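Local coordinates for translation initiation factor 6 (Methanocaldococcus jannaschii, PDB 1G61), which binds the 50S ribosomal subunit and prevents it from joining the 30S subunit to form the 70S initiation complex, at residues N66-L71 / I131-V137; A19-E23 / I201-K205; L112-K116 / A154-N158. All coordinates share one frame; numbering follows the deposited sequence.

Interaction 1. Residues N66-L71 / I131-V137; sequences NKYGLL and IEDSLNV
Asn66 reaches the C-terminal end of helix 128-135 with its carboxamide, and its ND2 gives Leu135 O a nearly straight hydrogen bond of 3.0 Å (169° at the hydrogen). With CG between the backbone N and the carbonyl carbon (chi1 72°), ND2 faces the helix end while OD1 turns back on its own chain. There OD1 accepts from Tyr68 N, which stands above the carbonyl plane, and at 2.9 Å from Gly69 N, nearly in line with the C=O bond. This is an Asx turn extended to an Asx motif, and with Asn114 O as second acceptor of ND2 it fixes the rotation of the amide.

Tyr68 can be followed outward. Its CB sits 3.4 Å from Leu135 O, CG lies 3.7 Å from Asn136 CB, and CD2 and CE2 pass under Asn136 OD1, which hangs 3.5 Å above the ring centre, the Asn136 amide plane standing almost perpendicular (88°) to the ring. At the tip, Tyr68 OH meets a water at 2.8 Å and accepts from Lys67 NZ. Deeper in, Leu71 CD2 packs 3.3 Å from Ser134 OG, a hydroxyl bonded to Asn96 O, while Leu71 CD1 approaches Ile131 CG1. A side-chain amide thus satisfies a carbonyl of the last helical turn, just before Asn136 departs with positive phi, so a neutral hydrogen bond ties the helix end to the turn leading into strand 69-73.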
loop_
_atom_site.group_PDB
_atom_site.type_symbol
_atom_site.label_atom_id
_atom_site.label_comp_id
_atom_site.label_asym_id
_atom_site.label_seq_id
_atom_site.Cartn_x
_atom_site.Cartn_y
_atom_site.Cartn_z
ATOM N N ASN A 66 6.381 4.809 -2.926
ATOM C CA ASN A 66 5.673 6.093 -3.089
ATOM C C ASN A 66 6.282 6.743 -4.336
ATOM O O ASN A 66 6.918 6.050 -5.155
ATOM C CB ASN A 66 5.697 6.939 -1.831
ATOM C CG ASN A 66 7.035 7.557 -1.491
ATOM O OD1 ASN A 66 8.042 7.277 -2.181
ATOM N ND2 ASN A 66 7.050 8.410 -0.450
ATOM N N LYS A 67 6.074 8.052 -4.520
ATOM C CA LYS A 67 6.620 8.700 -5.745
ATOM C C LYS A 67 8.144 8.677 -5.760
ATOM O O LYS A 67 8.752 8.730 -6.845
ATOM C CB LYS A 67 6.181 10.151 -5.806
ATOM C CG LYS A 67 6.462 10.824 -7.154
ATOM C CD LYS A 67 6.149 12.361 -7.103
ATOM C CE LYS A 67 7.342 13.109 -6.547
ATOM N NZ LYS A 67 7.073 14.575 -6.358
ATOM N N TYR A 68 8.760 8.633 -4.580
ATOM C CA TYR A 68 10.210 8.817 -4.431
ATOM C C TYR A 68 10.990 7.520 -4.275
ATOM O O TYR A 68 12.168 7.507 -4.676
ATOM C CB TYR A 68 10.480 9.687 -3.200
ATOM C CG TYR A 68 9.929 11.105 -3.350
ATOM C CD1 TYR A 68 8.814 11.540 -2.622
ATOM C CD2 TYR A 68 10.530 12.013 -4.208
ATOM C CE1 TYR A 68 8.299 12.822 -2.727
ATOM C CE2 TYR A 68 10.020 13.293 -4.337
ATOM C CZ TYR A 68 8.910 13.697 -3.609
ATOM O OH TYR A 68 8.472 14.991 -3.776
ATOM N N GLY A 69 10.378 6.486 -3.689
ATOM C CA GLY A 69 11.180 5.336 -3.325
ATOM C C GLY A 69 10.396 4.052 -3.425
ATOM O O GLY A 69 9.142 4.039 -3.443
ATOM N N LEU A 70 11.124 2.951 -3.474
ATOM C CA LEU A 70 10.563 1.596 -3.470
ATOM C C LEU A 70 11.374 0.791 -2.480
ATOM O O LEU A 70 12.602 0.687 -2.665
ATOM C CB LEU A 70 10.652 0.971 -4.877
ATOM C CG LEU A 70 10.296 -0.554 -4.955
ATOM C CD1 LEU A 70 8.864 -0.808 -4.580
ATOM C CD2 LEU A 70 10.651 -1.072 -6.331
ATOM N N LEU A 71 10.704 0.230 -1.487
ATOM C CA LEU A 71 11.400 -0.557 -0.449
ATOM C C LEU A 71 11.175 -2.054 -0.704
ATOM O O LEU A 71 10.028 -2.488 -0.896
ATOM C CB LEU A 71 10.880 -0.227 0.941
ATOM C CG LEU A 71 10.813 1.239 1.316
ATOM C CD1 LEU A 71 10.305 1.397 2.756
ATOM C CD2 LEU A 71 12.180 1.886 1.179
ATOM N N ILE A 131 14.565 4.275 5.571
ATOM C CA ILE A 131 13.193 4.457 5.087
ATOM C C ILE A 131 13.009 5.918 4.762
ATOM O O ILE A 131 12.490 6.279 3.698
ATOM C CB ILE A 131 12.205 3.933 6.115
ATOM C CG1 ILE A 131 12.334 2.403 6.226
ATOM C CG2 ILE A 131 10.768 4.286 5.794
ATOM C CD1 ILE A 131 11.566 1.862 7.465
ATOM N N GLU A 132 13.453 6.837 5.639
ATOM C CA GLU A 132 13.355 8.267 5.322
ATOM C C GLU A 132 14.077 8.655 4.056
ATOM O O GLU A 132 13.578 9.444 3.247
ATOM C CB GLU A 132 14.037 9.081 6.457
ATOM C CG GLU A 132 13.265 9.181 7.731
ATOM C CD GLU A 132 14.078 9.641 8.928
ATOM O OE1 GLU A 132 15.353 9.570 9.009
ATOM O OE2 GLU A 132 13.406 10.098 9.856
ATOM N N ASP A 133 15.290 8.121 3.889
ATOM C CA ASP A 133 16.096 8.515 2.723
ATOM C C ASP A 133 15.492 8.000 1.431
ATOM O O ASP A 133 15.629 8.713 0.404
ATOM C CB ASP A 133 17.533 8.032 2.905
ATOM C CG ASP A 133 18.288 8.845 3.979
ATOM O OD1 ASP A 133 17.743 9.853 4.496
ATOM O OD2 ASP A 133 19.405 8.437 4.294
ATOM N N SER A 134 14.850 6.833 1.433
ATOM C CA SER A 134 14.284 6.271 0.234
ATOM C C SER A 134 12.922 6.898 -0.074
ATOM O O SER A 134 12.679 7.347 -1.189
ATOM C CB SER A 134 14.129 4.739 0.355
ATOM O OG SER A 134 13.326 4.283 -0.738
ATOM N N LEU A 135 12.036 6.909 0.932
ATOM C CA LEU A 135 10.682 7.448 0.698
ATOM C C LEU A 135 10.688 8.975 0.622
ATOM O O LEU A 135 9.740 9.556 0.073
ATOM C CB LEU A 135 9.740 6.974 1.781
ATOM C CG LEU A 135 9.521 5.455 1.844
ATOM C CD1 LEU A 135 8.499 5.158 2.943
ATOM C CD2 LEU A 135 9.068 4.874 0.520
ATOM N N ASN A 136 11.721 9.637 1.192
ATOM C CA ASN A 136 11.880 11.074 1.083
ATOM C C ASN A 136 10.702 11.808 1.674
ATOM O O ASN A 136 10.255 12.835 1.129
ATOM C CB ASN A 136 12.125 11.518 -0.381
ATOM C CG ASN A 136 12.571 12.962 -0.501
ATOM O OD1 ASN A 136 12.183 13.667 -1.460
ATOM N ND2 ASN A 136 13.395 13.364 0.419
ATOM N N VAL A 137 10.194 11.340 2.810
ATOM C CA VAL A 137 9.122 11.980 3.549
ATOM C C VAL A 137 9.415 11.895 5.057
ATOM O O VAL A 137 10.270 11.124 5.488
ATOM C CB VAL A 137 7.751 11.349 3.294
ATOM C CG1 VAL A 137 7.297 11.495 1.836
ATOM C CG2 VAL A 137 7.767 9.867 3.679
HETATM O O HOH W 1 10.667 16.437 -2.752
#

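Interaction 2. Residues A19-E23 / I201-K205; sequences ALTTE and IANSK
Glu23 starts with CG anti to its carbonyl carbon (chi1 -59°) and then bends at chi2 (-68°), a fold that carries the carboxylate across to Ser204. Both oxygens are used there: OE2 takes Ser204 N on its syn lone pair at 2.8 Å, and OE1 accepts from Ser204 OG at 2.7 Å, from the syn side but out of the carboxylate plane. Lys205, bent at chi3, brings NZ to 2.7 Å from Glu23 O in the carbonyl plane, so the lysine grips the backbone of Glu23. With an alanine here, Ser204 N and OG would probably lose the carboxylate that takes both, leaving the 203-205 turn less firmly tied to Glu23.

Asn203 ND2 bonds to Thr22 O at 3.0 Å, nearly straight, while its OD1 closes an Asx turn onto Lys205 N. Further back, Thr21 CG2 lies 3.2 Å from Ala202 O, and Ala19 CB meets Ile201 CD1. The two segments run 22° apart, and side chains join their edge strands, tying the sheet of strands 20-21, 25-28 and 47-50 to that of 4-7, 207-210 and 200-202. Leu44 of helix 34-44 covers Thr21 and Ile201, its carbonyl takes a second bond from Asn203 ND2, and Leu20 and Thr22 rest on Ala65 of strand 64-65.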
loop_
_atom_site.group_PDB
_atom_site.type_symbol
_atom_site.label_atom_id
_atom_site.label_comp_id
_atom_site.label_asym_id
_atom_site.label_seq_id
_atom_site.Cartn_x
_atom_site.Cartn_y
_atom_site.Cartn_z
ATOM N N ALA A 19 -0.788 -6.781 -3.767
ATOM C CA ALA A 19 -0.479 -5.674 -4.649
ATOM C C ALA A 19 -0.219 -4.398 -3.898
ATOM O O ALA A 19 -0.638 -4.262 -2.765
ATOM C CB ALA A 19 -1.696 -5.399 -5.552
ATOM N N LEU A 20 0.488 -3.480 -4.559
ATOM C CA LEU A 20 0.644 -2.134 -3.997
ATOM C C LEU A 20 0.499 -1.149 -5.161
ATOM O O LEU A 20 0.773 -1.491 -6.342
ATOM C CB LEU A 20 1.918 -1.908 -3.232
ATOM C CG LEU A 20 3.243 -1.959 -3.991
ATOM C CD1 LEU A 20 3.669 -0.669 -4.681
ATOM C CD2 LEU A 20 4.339 -2.256 -2.968
ATOM N N THR A 21 0.188 0.096 -4.867
ATOM C CA THR A 21 0.180 1.152 -5.872
ATOM C C THR A 21 0.728 2.475 -5.330
ATOM O O THR A 21 0.694 2.749 -4.123
ATOM C CB THR A 21 -1.276 1.376 -6.371
ATOM O OG1 THR A 21 -1.244 2.126 -7.611
ATOM C CG2 THR A 21 -2.185 2.071 -5.375
ATOM N N THR A 22 1.213 3.271 -6.273
ATOM C CA THR A 22 1.508 4.674 -6.038
ATOM C C THR A 22 0.609 5.459 -7.003
ATOM O O THR A 22 -0.328 4.891 -7.596
ATOM C CB THR A 22 2.990 4.994 -6.239
ATOM O OG1 THR A 22 3.306 4.946 -7.629
ATOM C CG2 THR A 22 3.833 3.978 -5.494
ATOM N N GLU A 23 0.883 6.764 -7.154
ATOM C CA GLU A 23 0.222 7.532 -8.219
ATOM C C GLU A 23 0.702 7.067 -9.594
ATOM O O GLU A 23 -0.049 7.297 -10.562
ATOM C CB GLU A 23 0.473 9.036 -8.113
ATOM C CG GLU A 23 -0.010 9.648 -6.797
ATOM C CD GLU A 23 -1.515 9.625 -6.698
ATOM O OE1 GLU A 23 -2.216 9.921 -7.697
ATOM O OE2 GLU A 23 -2.042 9.323 -5.604
ATOM N N ILE A 201 -6.252 -1.427 -2.454
ATOM C CA ILE A 201 -5.156 -0.552 -2.905
ATOM C C ILE A 201 -5.799 0.695 -3.504
ATOM O O ILE A 201 -6.864 0.654 -4.139
ATOM C CB ILE A 201 -4.204 -1.249 -3.890
ATOM C CG1 ILE A 201 -4.923 -1.677 -5.177
ATOM C CG2 ILE A 201 -3.501 -2.435 -3.235
ATOM C CD1 ILE A 201 -4.019 -2.247 -6.251
ATOM N N ALA A 202 -5.190 1.834 -3.293
ATOM C CA ALA A 202 -5.765 3.087 -3.746
ATOM C C ALA A 202 -4.684 4.158 -3.971
ATOM O O ALA A 202 -3.623 4.131 -3.345
ATOM C CB ALA A 202 -6.720 3.627 -2.680
ATOM N N ASN A 203 -5.027 5.090 -4.825
ATOM C CA ASN A 203 -4.256 6.327 -4.958
ATOM C C ASN A 203 -5.266 7.479 -5.051
ATOM O O ASN A 203 -6.448 7.301 -4.753
ATOM C CB ASN A 203 -3.230 6.265 -6.096
ATOM C CG ASN A 203 -3.869 6.086 -7.443
ATOM O OD1 ASN A 203 -5.059 6.410 -7.625
ATOM N ND2 ASN A 203 -3.123 5.589 -8.451
ATOM N N SER A 204 -4.794 8.681 -5.422
ATOM C CA SER A 204 -5.700 9.835 -5.446
ATOM C C SER A 204 -6.715 9.741 -6.578
ATOM O O SER A 204 -7.658 10.562 -6.591
ATOM C CB SER A 204 -4.894 11.143 -5.568
ATOM O OG SER A 204 -4.373 11.236 -6.895
ATOM N N LYS A 205 -6.525 8.812 -7.532
ATOM C CA LYS A 205 -7.337 8.731 -8.724
ATOM C C LYS A 205 -8.380 7.618 -8.646
ATOM O O LYS A 205 -9.393 7.729 -9.326
ATOM C CB LYS A 205 -6.435 8.546 -9.968
ATOM C CG LYS A 205 -5.581 9.788 -10.205
ATOM C CD LYS A 205 -4.475 9.556 -11.198
ATOM C CE LYS A 205 -3.433 8.620 -10.596
ATOM N NZ LYS A 205 -2.307 8.454 -11.579
HETATM O O HOH W 2 -1.176 5.407 -3.365
#

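Interaction 3. Residues L112-K116 / A154-N158; sequences LTNDK and AVVTN
Lys116 NZ donates to Asn158 O at 2.8 Å, in the carbonyl plane and on a lone pair; the bend at chi3 (-79°) brings NZ across to it. The carboxamide of the same asparagine is held at both ends by Asp115. Its OD1 accepts from Asp115 N at 2.9 Å, in the carbonyl plane, and its ND2 donates to Asp115 OD2 at 2.9 Å, nearly straight (171° at the hydrogen). The carboxylate, whose OD1 accepts from Lys67 N, is met from above its plane, the two flat groups being turned 56° apart. This pair of bonds fixes which way round the amide lies.

One residue earlier on each side, Asn114 ND2 gives Thr157 O an almost perfectly straight bond of 2.9 Å, although it comes from above that carbonyl plane, and Asn114 OD1 closes an Asx turn onto Lys116 N. Along the strands themselves the contact is apolar: Leu112 CD1 packs 3.6 Å from Val156 CG1, and its CD2 lies equally close to Ala154 CB.

Strands 111-113 and 154-156 are edge strands of separate sheets, running alongside each other. Phe179 of helix 169-179 covers Leu112 and Val156, and its carbonyl is a second acceptor for Asn114 ND2; Val155 rests on Ile200 and Ala202 of strand 200-202.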
loop_
_atom_site.group_PDB
_atom_site.type_symbol
_atom_site.label_atom_id
_atom_site.label_comp_id
_atom_site.label_asym_id
_atom_site.label_seq_id
_atom_site.Cartn_x
_atom_site.Cartn_y
_atom_site.Cartn_z
ATOM N N LEU A 112 3.371 2.321 6.289
ATOM C CA LEU A 112 2.222 2.960 5.660
ATOM C C LEU A 112 2.674 4.322 5.142
ATOM O O LEU A 112 3.050 5.143 5.977
ATOM C CB LEU A 112 1.123 3.100 6.698
ATOM C CG LEU A 112 -0.180 3.765 6.321
ATOM C CD1 LEU A 112 -0.978 2.874 5.368
ATOM C CD2 LEU A 112 -0.992 4.022 7.594
ATOM N N THR A 113 2.650 4.575 3.843
ATOM C CA THR A 113 3.226 5.806 3.303
ATOM C C THR A 113 2.385 6.380 2.193
ATOM O O THR A 113 1.810 5.645 1.379
ATOM C CB THR A 113 4.661 5.555 2.816
ATOM O OG1 THR A 113 5.320 6.825 2.575
ATOM C CG2 THR A 113 4.750 4.705 1.532
ATOM N N ASN A 114 2.383 7.723 2.132
ATOM C CA ASN A 114 1.971 8.370 0.883
ATOM C C ASN A 114 3.176 9.188 0.400
ATOM O O ASN A 114 4.335 8.871 0.775
ATOM C CB ASN A 114 0.680 9.163 1.000
ATOM C CG ASN A 114 0.752 10.318 1.972
ATOM O OD1 ASN A 114 1.833 10.656 2.477
ATOM N ND2 ASN A 114 -0.406 10.951 2.230
ATOM N N ASP A 115 2.988 10.239 -0.393
ATOM C CA ASP A 115 4.114 11.038 -0.890
ATOM C C ASP A 115 4.459 12.186 0.051
ATOM O O ASP A 115 5.321 12.989 -0.348
ATOM C CB ASP A 115 3.769 11.612 -2.281
ATOM C CG ASP A 115 3.633 10.499 -3.300
ATOM O OD1 ASP A 115 4.090 9.366 -3.068
ATOM O OD2 ASP A 115 3.009 10.707 -4.363
ATOM N N LYS A 116 3.827 12.249 1.224
ATOM C CA LYS A 116 3.999 13.334 2.177
ATOM C C LYS A 116 4.388 12.856 3.565
ATOM O O LYS A 116 4.918 13.693 4.319
ATOM C CB LYS A 116 2.708 14.224 2.277
ATOM C CG LYS A 116 2.421 14.896 0.925
ATOM C CD LYS A 116 1.095 15.620 0.874
ATOM C CE LYS A 116 -0.062 14.666 0.664
ATOM N NZ LYS A 116 -1.364 15.409 0.619
ATOM N N ALA A 154 -4.404 0.057 7.670
ATOM C CA ALA A 154 -4.886 1.315 7.112
ATOM C C ALA A 154 -4.517 1.371 5.637
ATOM O O ALA A 154 -3.671 0.604 5.204
ATOM C CB ALA A 154 -4.272 2.517 7.844
ATOM N N VAL A 155 -5.204 2.248 4.934
ATOM C CA VAL A 155 -4.956 2.592 3.549
ATOM C C VAL A 155 -4.698 4.089 3.530
ATOM O O VAL A 155 -5.448 4.868 4.150
ATOM C CB VAL A 155 -6.180 2.283 2.661
ATOM C CG1 VAL A 155 -5.977 2.760 1.220
ATOM C CG2 VAL A 155 -6.507 0.813 2.682
ATOM N N VAL A 156 -3.653 4.514 2.825
ATOM C CA VAL A 156 -3.357 5.935 2.739
ATOM C C VAL A 156 -2.987 6.290 1.307
ATOM O O VAL A 156 -2.324 5.513 0.615
ATOM C CB VAL A 156 -2.283 6.406 3.743
ATOM C CG1 VAL A 156 -0.890 5.895 3.415
ATOM C CG2 VAL A 156 -2.327 7.936 3.829
ATOM N N THR A 157 -3.478 7.464 0.900
ATOM C CA THR A 157 -3.149 8.012 -0.404
ATOM C C THR A 157 -2.771 9.480 -0.179
ATOM O O THR A 157 -2.812 9.981 0.979
ATOM C CB THR A 157 -4.289 7.944 -1.415
ATOM O OG1 THR A 157 -5.251 8.974 -1.074
ATOM C CG2 THR A 157 -4.978 6.574 -1.375
ATOM N N ASN A 158 -2.387 10.206 -1.192
ATOM C CA ASN A 158 -2.143 11.640 -1.077
ATOM C C ASN A 158 -3.406 12.430 -0.747
ATOM O O ASN A 158 -3.283 13.580 -0.292
ATOM C CB ASN A 158 -1.516 12.178 -2.370
ATOM C CG ASN A 158 -0.117 11.629 -2.568
ATOM O OD1 ASN A 158 0.591 11.331 -1.590
ATOM N ND2 ASN A 158 0.285 11.486 -3.823
HETATM O O HOH W 3 0.229 3.369 0.717
HETATM O O HOH W 4 -0.233 6.052 -1.146
#

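Five three-stranded sheets with their helices surround a central axis in the pentein-type alpha-beta propeller of the eIF-6 family, and strand 4-7 beside 207-210 gives the velcro closure. Interactions 2 and 3 each set two edge strands of different sheets alongside, joined by side chains, about 7 Å from the centre of the molecule and 9 Å from each other between centres. Interaction 1, strand 69-73 against helix 128-135, lies about 13 Å out. Interaction 2 brings together residues near the two chain ends, enclosing the other two, whose segments alternate along the sequence. Direct contacts link all three: Thr22 meets Asn66, Asp115 probably bonds to Lys67 N, and Thr157 touches Ala202.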